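Local coordinates for iron transport multicopper oxidase FET3 (Saccharomyces cerevisiae, PDB 1ZPU), which oxidises ferrous to ferric iron at the yeast cell surface with reduction of dioxygen to water, feeding high-affinity iron uptake through the permease FTR1, at residues 63-68 with 398-403; 214-219 with 434-439; 218-223 with 300-305. All coordinates share one frame; numbering follows the deposited sequence.

Contact 1 of 3, residues 63-68 with 398-403; sequences GLFQNG and GHAFQT. With NAG (2-acetamido-2-deoxy-beta-D-glucopyranose), chain B.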
loop_
_atom_site.group_PDB
_atom_site.type_symbol
_atom_site.label_atom_id
_atom_site.label_comp_id
_atom_site.label_asym_id
_atom_site.label_seq_id
_atom_site.Cartn_x
_atom_site.Cartn_y
_atom_site.Cartn_z
ATOM N N GLY A 63 1.612 6.013 3.875
ATOM C CA GLY A 63 0.633 7.084 4.018
ATOM C C GLY A 63 1.250 8.365 4.525
ATOM O O GLY A 63 0.713 9.446 4.306
ATOM N N LEU A 64 2.384 8.241 5.199
ATOM C CA LEU A 64 3.096 9.379 5.735
ATOM C C LEU A 64 3.675 10.213 4.596
ATOM O O LEU A 64 4.220 9.675 3.638
ATOM C CB LEU A 64 4.176 8.879 6.685
ATOM C CG LEU A 64 3.806 8.662 8.162
ATOM C CD1 LEU A 64 2.487 7.950 8.417
ATOM C CD2 LEU A 64 4.934 7.962 8.889
ATOM N N PHE A 65 3.528 11.527 4.688
ATOM C CA PHE A 65 3.853 12.408 3.564
ATOM C C PHE A 65 5.342 12.683 3.411
ATOM O O PHE A 65 5.788 13.127 2.354
ATOM C CB PHE A 65 3.082 13.727 3.667
ATOM C CG PHE A 65 1.583 13.574 3.523
ATOM C CD1 PHE A 65 1.036 12.559 2.734
ATOM C CD2 PHE A 65 0.722 14.457 4.161
ATOM C CE1 PHE A 65 -0.334 12.416 2.607
ATOM C CE2 PHE A 65 -0.648 14.320 4.030
ATOM C CZ PHE A 65 -1.176 13.305 3.250
ATOM N N GLN A 66 6.101 12.430 4.477
ATOM C CA GLN A 66 7.552 12.604 4.492
ATOM C C GLN A 66 7.972 13.972 3.940
ATOM O O GLN A 66 8.987 14.102 3.256
ATOM C CB GLN A 66 8.245 11.442 3.751
ATOM C CG GLN A 66 7.942 10.020 4.296
ATOM C CD GLN A 66 8.428 9.786 5.738
ATOM O OE1 GLN A 66 9.197 10.582 6.302
ATOM N NE2 GLN A 66 7.983 8.685 6.333
ATOM N N ASN A 67 7.174 14.989 4.261
ATOM C CA ASN A 67 7.359 16.356 3.773
ATOM C C ASN A 67 8.704 16.897 4.217
ATOM O O ASN A 67 8.936 17.069 5.405
ATOM C CB ASN A 67 6.225 17.240 4.300
ATOM C CG ASN A 67 5.980 18.466 3.447
ATOM O OD1 ASN A 67 6.912 19.092 2.949
ATOM N ND2 ASN A 67 4.710 18.832 3.304
ATOM N N GLY A 68 9.596 17.138 3.261
ATOM C CA GLY A 68 10.933 17.648 3.562
ATOM C C GLY A 68 11.969 16.585 3.890
ATOM O O GLY A 68 13.149 16.901 4.050
ATOM N N GLY A 398 3.545 9.937 -0.732
ATOM C CA GLY A 398 3.684 11.381 -0.533
ATOM C C GLY A 398 2.426 12.241 -0.555
ATOM O O GLY A 398 2.487 13.430 -0.249
ATOM N N HIS A 399 1.290 11.660 -0.923
ATOM C CA HIS A 399 0.043 12.415 -1.045
ATOM C C HIS A 399 -1.197 11.594 -0.699
ATOM O O HIS A 399 -1.209 10.362 -0.815
ATOM C CB HIS A 399 -0.148 12.924 -2.472
ATOM C CG HIS A 399 0.961 13.784 -2.980
ATOM N ND1 HIS A 399 1.040 15.130 -2.710
ATOM C CD2 HIS A 399 2.015 13.497 -3.780
ATOM C CE1 HIS A 399 2.107 15.632 -3.306
ATOM N NE2 HIS A 399 2.715 14.662 -3.964
ATOM N N ALA A 400 -2.240 12.291 -0.272
ATOM C CA ALA A 400 -3.593 11.768 -0.335
ATOM C C ALA A 400 -4.259 12.483 -1.511
ATOM O O ALA A 400 -4.348 13.710 -1.529
ATOM C CB ALA A 400 -4.328 12.047 0.953
ATOM N N PHE A 401 -4.704 11.728 -2.507
ATOM C CA PHE A 401 -5.253 12.330 -3.722
ATOM C C PHE A 401 -6.769 12.478 -3.695
ATOM O O PHE A 401 -7.445 11.838 -2.900
ATOM C CB PHE A 401 -4.849 11.509 -4.943
ATOM C CG PHE A 401 -5.024 10.045 -4.753
ATOM C CD1 PHE A 401 -3.933 9.243 -4.468
ATOM C CD2 PHE A 401 -6.282 9.467 -4.839
ATOM C CE1 PHE A 401 -4.087 7.874 -4.274
ATOM C CE2 PHE A 401 -6.453 8.103 -4.649
ATOM C CZ PHE A 401 -5.355 7.301 -4.368
ATOM N N GLN A 402 -7.291 13.321 -4.577
ATOM C CA GLN A 402 -8.736 13.441 -4.786
ATOM C C GLN A 402 -9.189 12.418 -5.821
ATOM O O GLN A 402 -8.649 12.370 -6.928
ATOM C CB GLN A 402 -9.123 14.849 -5.271
ATOM C CG GLN A 402 -8.661 15.973 -4.360
ATOM C CD GLN A 402 -9.283 17.325 -4.687
ATOM O OE1 GLN A 402 -9.668 17.595 -5.827
ATOM N NE2 GLN A 402 -9.365 18.201 -3.674
ATOM N N THR A 403 -10.177 11.603 -5.463
ATOM C CA THR A 403 -10.755 10.643 -6.390
ATOM C C THR A 403 -11.926 11.293 -7.086
ATOM O O THR A 403 -12.987 11.480 -6.484
ATOM C CB THR A 403 -11.272 9.400 -5.655
ATOM O OG1 THR A 403 -10.228 8.846 -4.843
ATOM C CG2 THR A 403 -11.728 8.354 -6.649
HETATM C C1 NAG B . 4.553 20.149 2.726
HETATM C C2 NAG B . 3.034 20.083 2.563
HETATM C C3 NAG B . 2.448 21.402 2.067
HETATM C C4 NAG B . 2.946 22.575 2.922
HETATM C C5 NAG B . 4.475 22.487 3.090
HETATM C C6 NAG B . 5.016 23.577 4.005
HETATM C C7 NAG B . 1.958 17.928 2.179
HETATM C C8 NAG B . 1.764 16.784 1.227
HETATM N N2 NAG B . 2.633 18.986 1.698
HETATM O O3 NAG B . 1.045 21.314 2.151
HETATM O O4 NAG B . 2.517 23.826 2.395
HETATM O O5 NAG B . 4.848 21.216 3.615
HETATM O O6 NAG B . 4.463 23.414 5.292
HETATM O O7 NAG B . 1.505 17.855 3.332
#
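Gly-398 meets Phe-65 where the first and third cupredoxin-like domains of the multicopper oxidase fold come together, each segment following directly on a His-X-His copper motif (His-60 to His-62, His-395 to His-397). The CA atoms of Gly-398 and Phe-65 approach to 4.2 Å, and the positive phi of Gly-398 (78°) favours glycine here. Its carbonyl O lies 3.4 Å from Phe-65 CD1. That O and Phe-65 O both accept hydrogen bonds from Asn-455 ND2, which ties the two loops together by their backbones.

The CB of His-399 points away from 63-68; its NE2 is hydrogen-bonded to Glu-479 OE1, and the imidazole packs edge-to-face with Trp-459. Its carbonyl C, however, comes within 3.5 Å of Phe-65 CE1. Ala-400 completes the patch from the far end of the ring, its CB 4.1 Å from Phe-65 CZ. From Phe-401 onward the chain becomes a strand and leaves the ring behind, pairing instead with the backbones of Arg-436 and Met-434.

With CG of Phe-65 anti to the carbonyl carbon (chi1 -66°), the ring begins beside the carbonyl O of Gly-398. The ring also borders the N-linked sugar on Asn-67, whose ND2 is bonded to C1 of the N-acetylglucosamine. The acetamide group reaches both segments, with sugar O7 3.6 Å from Phe-65 CD2 and sugar methyl C8 3.7 Å from Gly-398 O.

Contact 2 of 3, residues 214-219 with 434-439; sequences EIDGIT and MRRDTL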
loop_
_atom_site.group_PDB
_atom_site.type_symbol
_atom_site.label_atom_id
_atom_site.label_comp_id
_atom_site.label_asym_id
_atom_site.label_seq_id
_atom_site.Cartn_x
_atom_site.Cartn_y
_atom_site.Cartn_z
ATOM N N GLU A 214 -13.176 7.335 9.145
ATOM C CA GLU A 214 -11.885 7.667 8.564
ATOM C C GLU A 214 -11.511 6.651 7.487
ATOM O O GLU A 214 -11.732 5.442 7.648
ATOM C CB GLU A 214 -10.807 7.706 9.656
ATOM C CG GLU A 214 -9.432 8.180 9.180
ATOM C CD GLU A 214 -8.268 7.349 9.754
ATOM O OE1 GLU A 214 -7.965 7.523 10.962
ATOM O OE2 GLU A 214 -7.657 6.538 8.998
ATOM N N ILE A 215 -10.952 7.139 6.384
ATOM C CA ILE A 215 -10.246 6.259 5.444
ATOM C C ILE A 215 -8.841 6.794 5.166
ATOM O O ILE A 215 -8.657 7.999 4.986
ATOM C CB ILE A 215 -11.022 6.045 4.112
ATOM C CG1 ILE A 215 -11.315 7.379 3.415
ATOM C CG2 ILE A 215 -12.289 5.238 4.349
ATOM C CD1 ILE A 215 -11.716 7.233 1.983
ATOM N N ASP A 216 -7.857 5.896 5.152
ATOM C CA ASP A 216 -6.459 6.231 4.845
ATOM C C ASP A 216 -5.985 7.529 5.502
ATOM O O ASP A 216 -5.418 8.398 4.825
ATOM C CB ASP A 216 -6.224 6.314 3.320
ATOM C CG ASP A 216 -6.533 4.999 2.582
ATOM O OD1 ASP A 216 -6.297 4.940 1.348
ATOM O OD2 ASP A 216 -7.013 4.035 3.219
ATOM N N GLY A 217 -6.237 7.686 6.800
ATOM C CA GLY A 217 -5.805 8.906 7.505
ATOM C C GLY A 217 -6.677 10.146 7.334
ATOM O O GLY A 217 -6.454 11.158 8.007
ATOM N N ILE A 218 -7.671 10.075 6.447
ATOM C CA ILE A 218 -8.588 11.201 6.165
ATOM C C ILE A 218 -9.922 11.033 6.918
ATOM O O ILE A 218 -10.718 10.145 6.586
ATOM C CB ILE A 218 -8.855 11.316 4.627
ATOM C CG1 ILE A 218 -7.552 11.576 3.839
ATOM C CG2 ILE A 218 -9.959 12.332 4.295
ATOM C CD1 ILE A 218 -6.773 12.851 4.200
ATOM N N THR A 219 -10.159 11.866 7.934
ATOM C CA THR A 219 -11.428 11.821 8.684
ATOM C C THR A 219 -12.623 12.109 7.775
ATOM O O THR A 219 -12.607 13.038 6.958
ATOM C CB THR A 219 -11.494 12.821 9.882
ATOM O OG1 THR A 219 -10.367 12.649 10.740
ATOM C CG2 THR A 219 -12.763 12.607 10.702
ATOM N N MET A 434 -13.743 12.683 -2.599
ATOM C CA MET A 434 -13.151 11.867 -1.560
ATOM C C MET A 434 -11.631 11.945 -1.692
ATOM O O MET A 434 -11.115 12.235 -2.772
ATOM C CB MET A 434 -13.663 10.433 -1.711
ATOM C CG MET A 434 -12.973 9.405 -0.859
ATOM S SD MET A 434 -11.564 8.664 -1.710
ATOM C CE MET A 434 -12.308 7.321 -2.627
ATOM N N ARG A 435 -10.924 11.705 -0.590
ATOM C CA ARG A 435 -9.468 11.690 -0.575
ATOM C C ARG A 435 -8.939 10.456 0.158
ATOM O O ARG A 435 -9.460 10.089 1.225
ATOM C CB ARG A 435 -8.940 12.952 0.096
ATOM C CG ARG A 435 -8.526 14.041 -0.854
ATOM C CD ARG A 435 -9.031 15.397 -0.394
ATOM N NE ARG A 435 -8.720 15.687 1.003
ATOM C CZ ARG A 435 -9.541 16.343 1.815
ATOM N NH1 ARG A 435 -10.717 16.763 1.366
ATOM N NH2 ARG A 435 -9.194 16.574 3.072
ATOM N N ARG A 436 -7.911 9.824 -0.416
ATOM C CA ARG A 436 -7.215 8.718 0.222
ATOM C C ARG A 436 -5.879 8.456 -0.467
ATOM O O ARG A 436 -5.514 9.187 -1.394
ATOM C CB ARG A 436 -8.087 7.463 0.247
ATOM C CG ARG A 436 -8.482 6.847 -1.112
ATOM C CD ARG A 436 -9.460 5.679 -0.912
ATOM N NE ARG A 436 -9.100 4.923 0.281
ATOM C CZ ARG A 436 -9.875 4.046 0.901
ATOM N NH1 ARG A 436 -11.090 3.783 0.454
ATOM N NH2 ARG A 436 -9.424 3.422 1.976
ATOM N N ASP A 437 -5.149 7.428 -0.019
ATOM C CA ASP A 437 -3.845 7.129 -0.603
ATOM C C ASP A 437 -3.831 5.843 -1.419
ATOM O O ASP A 437 -2.862 5.546 -2.111
ATOM C CB ASP A 437 -2.725 7.161 0.450
ATOM C CG ASP A 437 -2.887 6.097 1.521
ATOM O OD1 ASP A 437 -2.809 6.480 2.711
ATOM O OD2 ASP A 437 -3.074 4.895 1.183
ATOM N N THR A 438 -4.916 5.085 -1.354
ATOM C CA THR A 438 -4.964 3.807 -2.038
ATOM C C THR A 438 -6.378 3.605 -2.560
ATOM O O THR A 438 -7.342 3.740 -1.820
ATOM C CB THR A 438 -4.514 2.665 -1.090
ATOM O OG1 THR A 438 -3.258 3.023 -0.481
ATOM C CG2 THR A 438 -4.373 1.339 -1.828
ATOM N N LEU A 439 -6.470 3.285 -3.849
ATOM C CA LEU A 439 -7.721 3.264 -4.587
ATOM C C LEU A 439 -7.676 2.152 -5.618
ATOM O O LEU A 439 -6.678 1.995 -6.288
ATOM C CB LEU A 439 -7.916 4.605 -5.300
ATOM C CG LEU A 439 -9.165 4.816 -6.156
ATOM C CD1 LEU A 439 -10.365 5.253 -5.304
ATOM C CD2 LEU A 439 -8.891 5.814 -7.279
#
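Asp-216 and Arg-436 form a buried salt bridge between a beta hairpin of the second cupredoxin-like domain and the edge strands 434-436 and 438-441 of the third. In Arg-436, CB already lies 3.3 Å from Asp-216 OD1, and CG, set between the backbone N and the carbonyl carbon (chi1 63°), follows the same carboxylate. CD comes within 4.0 Å of Ile-215 CD1. Beyond it the guanidinium grips side-on: NE donates to Asp-216 OD1 at 3.0 Å, nearly straight at 167°, and NH2 donates to Asp-216 OD2 at 2.8 Å. Both oxygens lie close to the guanidinium plane, yet they are met from above the carboxylate, because the two planes stand 62° apart. Ile-215 CD1 sits over one guanidinium face, toward the rim, and NH1 turns to Asp-299 and the hydroxyl of Tyr-236.

Asp-216 OD1 also takes the backbone N-H of Asp-437 on its anti lone pair at 3.1 Å, with a weak bond from Thr-438 N. OD2 gains Arg-235 N, so the buried carboxylate is well supplied with donors. Asp-216 OD1 and Asp-437 OD2, two acceptors, stand 3.2 Å apart; Asp-437 OD1 has a salt bridge to Arg-235. Beside this polar cluster, Ile-218 CG1 packs on Arg-435 O at 3.6 Å.

Asp-216 and Gly-217 occupy the middle of a type I' turn, its Gly-217 N held by Glu-214 OE2. The hairpin tip thus bonds the 437-438 backbone in the second shell of the trinuclear copper site, where Asp-437 OD2 and Thr-438 OG1 hydrogen-bond to His-62 NE2 and Asp-437 O to His-395 ND1.

Contact 3 of 3, residues 218-223 with 300-305; sequences ITTEKN and FYLQPY. With NAG (2-acetamido-2-deoxy-beta-D-glucopyranose), chain I; NAG (2-acetamido-2-deoxy-beta-D-glucopyranose), chain C.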
loop_
_atom_site.group_PDB
_atom_site.type_symbol
_atom_site.label_atom_id
_atom_site.label_comp_id
_atom_site.label_asym_id
_atom_site.label_seq_id
_atom_site.Cartn_x
_atom_site.Cartn_y
_atom_site.Cartn_z
ATOM N N ILE A 218 -7.671 10.075 6.447
ATOM C CA ILE A 218 -8.588 11.201 6.165
ATOM C C ILE A 218 -9.922 11.033 6.918
ATOM O O ILE A 218 -10.718 10.145 6.586
ATOM C CB ILE A 218 -8.855 11.316 4.627
ATOM C CG1 ILE A 218 -7.552 11.576 3.839
ATOM C CG2 ILE A 218 -9.959 12.332 4.295
ATOM C CD1 ILE A 218 -6.773 12.851 4.200
ATOM N N THR A 219 -10.159 11.866 7.934
ATOM C CA THR A 219 -11.428 11.821 8.684
ATOM C C THR A 219 -12.623 12.109 7.775
ATOM O O THR A 219 -12.607 13.038 6.958
ATOM C CB THR A 219 -11.494 12.821 9.882
ATOM O OG1 THR A 219 -10.367 12.649 10.740
ATOM C CG2 THR A 219 -12.763 12.607 10.702
ATOM N N THR A 220 -13.671 11.318 7.947
ATOM C CA THR A 220 -14.834 11.407 7.090
ATOM C C THR A 220 -16.105 11.776 7.882
ATOM O O THR A 220 -16.120 11.695 9.112
ATOM C CB THR A 220 -14.979 10.093 6.239
ATOM O OG1 THR A 220 -15.960 10.285 5.213
ATOM C CG2 THR A 220 -15.389 8.915 7.079
ATOM N N GLU A 221 -17.146 12.218 7.178
ATOM C CA GLU A 221 -18.486 12.332 7.767
ATOM C C GLU A 221 -19.008 10.924 7.976
ATOM O O GLU A 221 -18.767 10.035 7.144
ATOM C CB GLU A 221 -19.461 13.061 6.836
ATOM C CG GLU A 221 -19.033 14.461 6.381
ATOM C CD GLU A 221 -19.325 15.570 7.398
ATOM O OE1 GLU A 221 -19.769 15.272 8.537
ATOM O OE2 GLU A 221 -19.098 16.750 7.043
ATOM N N LYS A 222 -19.729 10.724 9.074
ATOM C CA LYS A 222 -20.297 9.419 9.424
ATOM C C LYS A 222 -21.041 8.781 8.243
ATOM O O LYS A 222 -21.989 9.374 7.726
ATOM C CB LYS A 222 -21.283 9.592 10.589
ATOM C CG LYS A 222 -20.711 10.257 11.818
ATOM C CD LYS A 222 -21.526 9.878 13.026
ATOM C CE LYS A 222 -20.804 10.255 14.302
ATOM N NZ LYS A 222 -21.227 9.410 15.450
ATOM N N ASN A 223 -20.615 7.595 7.810
ATOM C CA ASN A 223 -21.400 6.803 6.850
ATOM C C ASN A 223 -21.634 5.392 7.381
ATOM O O ASN A 223 -20.680 4.640 7.589
ATOM C CB ASN A 223 -20.741 6.748 5.459
ATOM C CG ASN A 223 -21.743 6.415 4.310
ATOM O OD1 ASN A 223 -22.514 5.445 4.376
ATOM N ND2 ASN A 223 -21.678 7.216 3.231
ATOM N N PHE A 300 -15.999 5.831 -2.831
ATOM C CA PHE A 300 -16.015 6.999 -3.722
ATOM C C PHE A 300 -16.946 8.111 -3.199
ATOM O O PHE A 300 -16.683 9.301 -3.411
ATOM C CB PHE A 300 -16.401 6.576 -5.148
ATOM C CG PHE A 300 -16.475 7.715 -6.135
ATOM C CD1 PHE A 300 -15.386 8.025 -6.943
ATOM C CD2 PHE A 300 -17.642 8.474 -6.269
ATOM C CE1 PHE A 300 -15.447 9.090 -7.862
ATOM C CE2 PHE A 300 -17.703 9.533 -7.164
ATOM C CZ PHE A 300 -16.601 9.840 -7.966
ATOM N N TYR A 301 -18.020 7.728 -2.509
ATOM C CA TYR A 301 -19.019 8.689 -2.048
ATOM C C TYR A 301 -18.791 9.184 -0.615
ATOM O O TYR A 301 -19.584 9.980 -0.096
ATOM C CB TYR A 301 -20.422 8.104 -2.214
ATOM C CG TYR A 301 -20.808 7.877 -3.661
ATOM C CD1 TYR A 301 -20.724 6.606 -4.238
ATOM C CD2 TYR A 301 -21.253 8.931 -4.456
ATOM C CE1 TYR A 301 -21.073 6.392 -5.565
ATOM C CE2 TYR A 301 -21.602 8.730 -5.780
ATOM C CZ TYR A 301 -21.509 7.459 -6.327
ATOM O OH TYR A 301 -21.860 7.264 -7.643
ATOM N N LEU A 302 -17.715 8.711 0.018
ATOM C CA LEU A 302 -17.312 9.215 1.335
ATOM C C LEU A 302 -17.014 10.729 1.303
ATOM O O LEU A 302 -16.596 11.277 0.269
ATOM C CB LEU A 302 -16.129 8.428 1.870
ATOM C CG LEU A 302 -16.404 7.310 2.887
ATOM C CD1 LEU A 302 -17.844 6.795 2.875
ATOM C CD2 LEU A 302 -15.409 6.183 2.672
ATOM N N GLN A 303 -17.265 11.408 2.423
ATOM C CA GLN A 303 -17.132 12.866 2.467
ATOM C C GLN A 303 -16.160 13.291 3.553
ATOM O O GLN A 303 -16.480 13.195 4.742
ATOM C CB GLN A 303 -18.484 13.522 2.694
ATOM C CG GLN A 303 -19.492 13.199 1.621
ATOM C CD GLN A 303 -20.898 13.580 2.004
ATOM O OE1 GLN A 303 -21.839 12.844 1.730
ATOM N NE2 GLN A 303 -21.051 14.726 2.647
ATOM N N PRO A 304 -14.954 13.733 3.151
ATOM C CA PRO A 304 -13.950 14.268 4.067
ATOM C C PRO A 304 -14.523 15.261 5.066
ATOM O O PRO A 304 -15.338 16.107 4.695
ATOM C CB PRO A 304 -12.995 14.993 3.127
ATOM C CG PRO A 304 -13.047 14.185 1.891
ATOM C CD PRO A 304 -14.456 13.697 1.764
ATOM N N TYR A 305 -14.105 15.155 6.322
ATOM C CA TYR A 305 -14.529 16.097 7.360
ATOM C C TYR A 305 -14.002 17.496 7.059
ATOM O O TYR A 305 -14.723 18.474 7.201
ATOM C CB TYR A 305 -14.062 15.631 8.742
ATOM C CG TYR A 305 -14.641 16.423 9.895
ATOM C CD1 TYR A 305 -15.975 16.258 10.283
ATOM C CD2 TYR A 305 -13.854 17.329 10.607
ATOM C CE1 TYR A 305 -16.510 16.977 11.343
ATOM C CE2 TYR A 305 -14.379 18.053 11.664
ATOM C CZ TYR A 305 -15.708 17.877 12.028
ATOM O OH TYR A 305 -16.233 18.606 13.079
HETATM C C1 NAG I . -22.829 7.241 2.348
HETATM C C2 NAG I . -22.680 8.677 1.860
HETATM C C3 NAG I . -23.631 8.998 0.688
HETATM C C4 NAG I . -23.965 7.861 -0.292
HETATM C C5 NAG I . -23.685 6.461 0.281
HETATM C C6 NAG I . -23.313 5.459 -0.807
HETATM C C7 NAG I . -21.961 10.256 3.678
HETATM C C8 NAG I . -20.492 9.954 3.482
HETATM N N2 NAG I . -22.896 9.587 2.979
HETATM O O3 NAG I . -23.099 10.052 -0.083
HETATM O O4 NAG I . -25.339 8.044 -0.630
HETATM O O5 NAG I . -22.605 6.462 1.195
HETATM O O6 NAG I . -22.527 4.416 -0.267
HETATM O O7 NAG I . -22.285 11.125 4.486
HETATM C C1 NAG C . -25.828 7.646 -1.955
HETATM C C2 NAG C . -26.576 8.791 -2.691
HETATM C C3 NAG C . -25.822 9.286 -3.952
HETATM C C4 NAG C . -25.299 8.154 -4.852
HETATM C C5 NAG C . -25.404 6.814 -4.119
HETATM C C6 NAG C . -24.703 5.650 -4.819
HETATM C C7 NAG C . -29.106 8.760 -2.459
HETATM C C8 NAG C . -30.045 7.608 -2.048
HETATM N N2 NAG C . -27.952 8.401 -3.058
HETATM O O3 NAG C . -24.729 10.107 -3.589
HETATM O O4 NAG C . -26.020 8.134 -6.066
HETATM O O5 NAG C . -24.887 7.008 -2.814
HETATM O O6 NAG C . -25.152 4.433 -4.249
HETATM O O7 NAG C . -29.442 9.948 -2.250
#
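The backbones of Thr-220 and Pro-304 meet in a single beta bridge, their CA atoms 4.3 Å apart, while the touching parts of the two segments run in directions that differ by 118°. Two hydrogen bonds flank the bridge. Tyr-305 N donates to Thr-219 O at 2.7 Å in an almost straight bond (173°), and Glu-221 N donates to Gln-303 O, also at 2.7 Å. The bridge is not extended into a longer ladder.

Strand 218-225 is an edge strand of its sheet in the second cupredoxin-like domain, and 300-305 belongs to the long connection that follows strand 271-277 and leads to strand 316-326 of the third domain. The connection is thus fastened to a sheet edge as it passes between domains.

On one side of the bridge, Thr-219 and Tyr-305 lie side by side and point the same way, with Thr-219 CG2 3.8 Å from Tyr-305 CB. CG of Glu-221 lies 3.8 Å from Gln-303 CB. Elsewhere, Ile-218 CG2 touches Pro-304 CB, and Leu-302 CG lies near Thr-220 OG1.

Farther along, Leu-302 CD1 reaches to 3.9 Å from Asn-223 ND2, the nitrogen that carries the first N-acetylglucosamine. From Asn-223 the glycan passes beside Tyr-301, Leu-302 and Gln-303. Tyr-301 is sandwiched: Phe-300 CD2 lies over the centre of one ring face, and C6 of the second N-acetylglucosamine lies 3.8 Å above the other, toward the rim. An alanine in place of Tyr-301 would probably deprive that sugar of its platform, letting it swing more freely, and uncover Phe-300. Gln-303 CG meets the acetamide methyl C8 of the first sugar at 3.9 Å.

The three contacts touch one another. Contacts 1 and 2, with centres about 10 Å apart, join through neighbouring strands: Phe-401 N probably hydrogen-bonds to Arg-436 O at 2.9 Å. Contacts 2 and 3 are closer, about 8 Å between centres, and share Ile-218 and Thr-219, so one hairpin serves both. Ile-218 CD1 also touches Ala-400 CB at 4.1 Å, linking contact 3 to contact 1 although their centres are about 17 Å apart. The side chain of Asp-437 in contact 2 lies about 6 Å from a copper ion, Gly-398 of contact 1 about 7 Å from a copper ion, and the side chain of Ile-218, shared by contacts 2 and 3, about 13 Å from one. Contacts 1 and 3 each carry an N-linked glycan.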